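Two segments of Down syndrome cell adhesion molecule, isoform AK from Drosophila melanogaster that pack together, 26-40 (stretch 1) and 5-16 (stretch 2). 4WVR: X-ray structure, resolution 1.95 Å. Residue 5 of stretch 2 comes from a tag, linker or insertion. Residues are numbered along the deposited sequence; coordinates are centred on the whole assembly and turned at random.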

# COMPACT_ATOMS: atom_id res chain seq x y z
N ALA A 26 -7.74 -0.76 6.31
CA ALA A 26 -7.74 -0.84 4.86
C ALA A 26 -6.85 0.24 4.25
O ALA A 26 -6.61 1.28 4.86
CB ALA A 26 -9.15 -0.73 4.31
N GLY A 27 -6.37 -0.02 3.04
CA GLY A 27 -5.50 0.93 2.39
C GLY A 27 -5.12 0.56 0.97
O GLY A 27 -5.33 -0.58 0.55
N VAL A 28 -4.58 1.53 0.24
CA VAL A 28 -4.09 1.32 -1.11
C VAL A 28 -2.85 2.18 -1.36
O VAL A 28 -2.64 3.19 -0.68
CB VAL A 28 -5.15 1.68 -2.18
CG1 VAL A 28 -6.26 0.63 -2.22
CG2 VAL A 28 -5.71 3.07 -1.92
N GLN A 29 -2.03 1.76 -2.33
CA GLN A 29 -0.90 2.56 -2.79
C GLN A 29 -1.19 3.06 -4.19
O GLN A 29 -1.50 2.26 -5.08
CB GLN A 29 0.40 1.77 -2.84
CG GLN A 29 1.02 1.41 -1.51
CD GLN A 29 2.48 0.99 -1.63
OE1 GLN A 29 3.21 1.44 -2.52
NE2 GLN A 29 2.88 0.05 -0.79
N CYS A 30 -1.08 4.36 -4.39
CA CYS A 30 -1.17 4.94 -5.73
C CYS A 30 0.24 5.03 -6.30
O CYS A 30 1.02 5.90 -5.93
CB CYS A 30 -1.83 6.31 -5.69
SG CYS A 30 -2.04 7.07 -7.31
N MET A 31 0.56 4.12 -7.21
CA MET A 31 1.91 4.04 -7.74
C MET A 31 1.95 4.45 -9.20
O MET A 31 1.47 3.73 -10.08
CB MET A 31 2.47 2.62 -7.56
CG MET A 31 2.80 2.28 -6.11
SD MET A 31 3.18 0.53 -5.85
CE MET A 31 1.56 -0.20 -6.10
N VAL A 32 2.51 5.63 -9.44
CA VAL A 32 2.67 6.14 -10.79
C VAL A 32 3.76 5.34 -11.51
O VAL A 32 4.82 5.07 -10.95
CB VAL A 32 3.03 7.64 -10.78
CG1 VAL A 32 3.31 8.14 -12.19
CG2 VAL A 32 1.91 8.44 -10.13
N GLN A 33 3.49 4.95 -12.75
CA GLN A 33 4.46 4.22 -13.54
C GLN A 33 5.20 5.17 -14.48
O GLN A 33 6.27 5.69 -14.14
CB GLN A 33 3.78 3.10 -14.34
CG GLN A 33 2.95 2.17 -13.47
CD GLN A 33 3.77 1.51 -12.37
OE1 GLN A 33 4.85 0.98 -12.63
NE2 GLN A 33 3.26 1.54 -11.15
N LYS A 34 4.62 5.42 -15.65
CA LYS A 34 5.17 6.40 -16.58
C LYS A 34 4.86 7.81 -16.09
O LYS A 34 3.85 8.02 -15.41
CB LYS A 34 4.60 6.19 -17.98
CG LYS A 34 4.81 4.79 -18.53
CD LYS A 34 6.28 4.49 -18.73
CE LYS A 34 6.49 3.12 -19.36
NZ LYS A 34 7.93 2.88 -19.67
N GLY A 35 5.72 8.76 -16.43
CA GLY A 35 5.47 10.16 -16.12
C GLY A 35 6.71 10.90 -15.66
O GLY A 35 7.50 10.38 -14.87
N ASP A 36 6.88 12.13 -16.14
CA ASP A 36 8.01 12.96 -15.73
C ASP A 36 7.77 13.60 -14.37
O ASP A 36 6.67 14.08 -14.09
CB ASP A 36 8.31 14.05 -16.76
CG ASP A 36 8.88 13.50 -18.05
OD1 ASP A 36 10.05 13.05 -18.04
OD2 ASP A 36 8.18 13.54 -19.08
N VAL A 37 8.81 13.62 -13.54
CA VAL A 37 8.76 14.29 -12.25
C VAL A 37 9.05 15.78 -12.44
O VAL A 37 9.73 16.16 -13.39
CB VAL A 37 9.76 13.67 -11.26
CG1 VAL A 37 9.28 12.29 -10.83
CG2 VAL A 37 11.15 13.60 -11.88
N PRO A 38 8.52 16.64 -11.55
CA PRO A 38 7.70 16.34 -10.37
C PRO A 38 6.25 16.01 -10.70
O PRO A 38 5.70 16.49 -11.69
CB PRO A 38 7.78 17.63 -9.55
CG PRO A 38 7.92 18.69 -10.59
CD PRO A 38 8.77 18.09 -11.68
N ILE A 39 5.63 15.18 -9.85
CA ILE A 39 4.25 14.78 -10.04
C ILE A 39 3.45 15.06 -8.77
O ILE A 39 3.86 14.68 -7.68
CB ILE A 39 4.13 13.28 -10.39
CG1 ILE A 39 4.90 12.98 -11.68
CG2 ILE A 39 2.68 12.88 -10.53
CD1 ILE A 39 5.02 11.50 -11.97
N THR A 40 2.32 15.75 -8.92
CA THR A 40 1.43 15.99 -7.80
C THR A 40 0.43 14.85 -7.68
O THR A 40 -0.20 14.48 -8.67
CB THR A 40 0.68 17.33 -7.94
OG1 THR A 40 1.62 18.41 -7.89
CG2 THR A 40 -0.32 17.50 -6.81
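Stretch 2 5-16: SVPPSIAPFSFG

How does stretch 2 run along stretch 1? It is an extended segment without regular helix or strand, lying antiparallel to its partner: Phe15 sits near Gly27, Phe13 near Val28, Ala11 near Met31, Ile10 near Val32 and Pro8 near Gly35. The backbones come together in a single beta bridge between Val32 and Ile10, whose CA atoms are 4.4 Å apart. On one side of it Ala11 N donates to Met31 O at 3.1 Å, and on the other Gln33 N donates to Ser9 O at 2.7 Å. Beyond Ala11 the chains stand further apart, with Val28 CA 6.3 Å from Phe13 CA. One water bridges here, donating to Ala11 O (2.5 Å) and Gln29 O (2.8 Å) and accepting from Met31 N (2.8 Å).

What fills the wider gap? Val28 points toward stretch 2 and, with chi1 in the m well, spreads its two methyls between two aromatic rings. CG2 lies over a face of Phe13, 4.2 Å from the ring centroid, and CG1 lies over a face of Phe15, 4.0 Å from that centroid. CG1 also touches the first ring, 3.7 Å from Phe13 CD1. Phe13 also points toward stretch 1, and its p rotamer (chi1 50°) brings CE2 to 4.1 Å from Cys30 CB. Phe15 starts out sideways, but its m rotamer carries the ring back inward, where CD1 meets Ala26 CB at 4.2 Å.

How do the side chains behave where the backbones are close? Ile10 CB points away, yet CG2 still reaches Cys30 SG at 3.6 Å. Val32, in the t rotamer, sets CG1 4.2 Å from Pro8 CB, and Ile39 CG2 approaches Pro8 CG at 4.3 Å. Gln33 folds back through m at both chi1 and chi2, so that its NE2 donates to Met31 O at 3.0 Å within its own stretch while lying 3.5 Å from Ala11 CB.

What holds the end near Lys34 to Asp36? Ser9 takes the p rotamer, placing OG where it accepts from Lys34 N at 2.9 Å, while Ser9 N donates to Lys34 O, also at 2.9 Å. Lys34 leaves sideways, its CB 3.3 Å from Ser9 OG, before the end of the side chain leads off from stretch 2. At Gly35 a CB would lie 3.0 Å from Pro8 CA, a clash, and the backbone angles alone already call for glycine. Asp36, chi1 m, swings its carboxylate inward so that OD2 accepts from Val6 N at 2.9 Å, and its own N donates to Val6 O at 3.1 Å. The tag residue Ser5, poorly ordered, adds only a weak bond from its N to Asp36 OD2 at 3.4 Å.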

# COMPACT_ATOMS: atom_id res chain seq x y z
N SER A 5 7.58 15.57 -21.74
CA SER A 5 6.20 15.63 -22.21
C SER A 5 5.41 14.39 -21.82
O SER A 5 4.29 14.19 -22.28
CB SER A 5 6.17 15.81 -23.74
OG SER A 5 5.02 15.21 -24.30
N VAL A 6 5.98 13.56 -20.96
CA VAL A 6 5.33 12.31 -20.57
C VAL A 6 4.39 12.50 -19.39
O VAL A 6 4.81 12.86 -18.29
CB VAL A 6 6.37 11.23 -20.21
CG1 VAL A 6 5.67 9.92 -19.87
CG2 VAL A 6 7.35 11.04 -21.35
N PRO A 7 3.09 12.26 -19.62
CA PRO A 7 2.02 12.38 -18.62
C PRO A 7 2.00 11.18 -17.67
O PRO A 7 2.48 10.11 -18.03
CB PRO A 7 0.76 12.44 -19.48
CG PRO A 7 1.09 11.60 -20.66
CD PRO A 7 2.57 11.79 -20.92
N PRO A 8 1.45 11.37 -16.46
CA PRO A 8 1.45 10.29 -15.46
C PRO A 8 0.54 9.13 -15.85
O PRO A 8 -0.55 9.35 -16.37
CB PRO A 8 0.92 10.98 -14.19
CG PRO A 8 1.01 12.45 -14.46
CD PRO A 8 0.83 12.60 -15.94
N SER A 9 1.00 7.90 -15.61
CA SER A 9 0.15 6.72 -15.72
C SER A 9 0.18 5.99 -14.38
O SER A 9 1.23 5.93 -13.73
CB SER A 9 0.60 5.81 -16.86
OG SER A 9 1.82 5.17 -16.54
N ILE A 10 -0.95 5.43 -13.98
CA ILE A 10 -1.10 4.87 -12.64
C ILE A 10 -1.47 3.40 -12.65
O ILE A 10 -2.40 2.99 -13.35
CB ILE A 10 -2.17 5.63 -11.84
CG1 ILE A 10 -1.97 7.14 -11.98
CG2 ILE A 10 -2.16 5.19 -10.37
CD1 ILE A 10 -3.12 7.95 -11.42
N ALA A 11 -0.76 2.60 -11.86
CA ALA A 11 -1.15 1.21 -11.64
C ALA A 11 -2.47 1.18 -10.88
O ALA A 11 -2.64 1.90 -9.89
CB ALA A 11 -0.07 0.45 -10.89
N PRO A 12 -3.42 0.35 -11.34
CA PRO A 12 -4.70 0.25 -10.64
C PRO A 12 -4.53 -0.32 -9.23
O PRO A 12 -3.57 -1.06 -8.98
CB PRO A 12 -5.51 -0.69 -11.53
CG PRO A 12 -4.50 -1.46 -12.30
CD PRO A 12 -3.36 -0.52 -12.52
N PHE A 13 -5.43 0.03 -8.33
CA PHE A 13 -5.43 -0.53 -6.99
C PHE A 13 -6.84 -0.95 -6.60
O PHE A 13 -7.80 -0.61 -7.29
CB PHE A 13 -4.86 0.46 -5.97
CG PHE A 13 -5.46 1.85 -6.04
CD1 PHE A 13 -6.77 2.08 -5.63
CD2 PHE A 13 -4.71 2.93 -6.48
CE1 PHE A 13 -7.32 3.35 -5.68
CE2 PHE A 13 -5.25 4.20 -6.53
CZ PHE A 13 -6.56 4.41 -6.13
N SER A 14 -6.97 -1.69 -5.50
CA SER A 14 -8.28 -2.12 -5.05
C SER A 14 -8.31 -2.38 -3.54
O SER A 14 -7.36 -2.90 -2.98
CB SER A 14 -8.71 -3.38 -5.80
OG SER A 14 -9.97 -3.85 -5.33
N PHE A 15 -9.41 -2.00 -2.90
CA PHE A 15 -9.64 -2.36 -1.51
C PHE A 15 -10.07 -3.82 -1.41
O PHE A 15 -10.05 -4.41 -0.33
CB PHE A 15 -10.70 -1.45 -0.87
CG PHE A 15 -10.28 -0.02 -0.75
CD1 PHE A 15 -9.45 0.39 0.28
CD2 PHE A 15 -10.71 0.92 -1.67
CE1 PHE A 15 -9.06 1.72 0.39
CE2 PHE A 15 -10.33 2.25 -1.57
CZ PHE A 15 -9.50 2.65 -0.53
N GLY A 16 -10.45 -4.40 -2.54
CA GLY A 16 -10.78 -5.81 -2.59
C GLY A 16 -12.15 -6.13 -3.15
O GLY A 16 -12.96 -5.24 -3.41
O HOH W 1 -1.13 1.96 -7.85
O HOH W 2 -4.86 -2.75 -1.12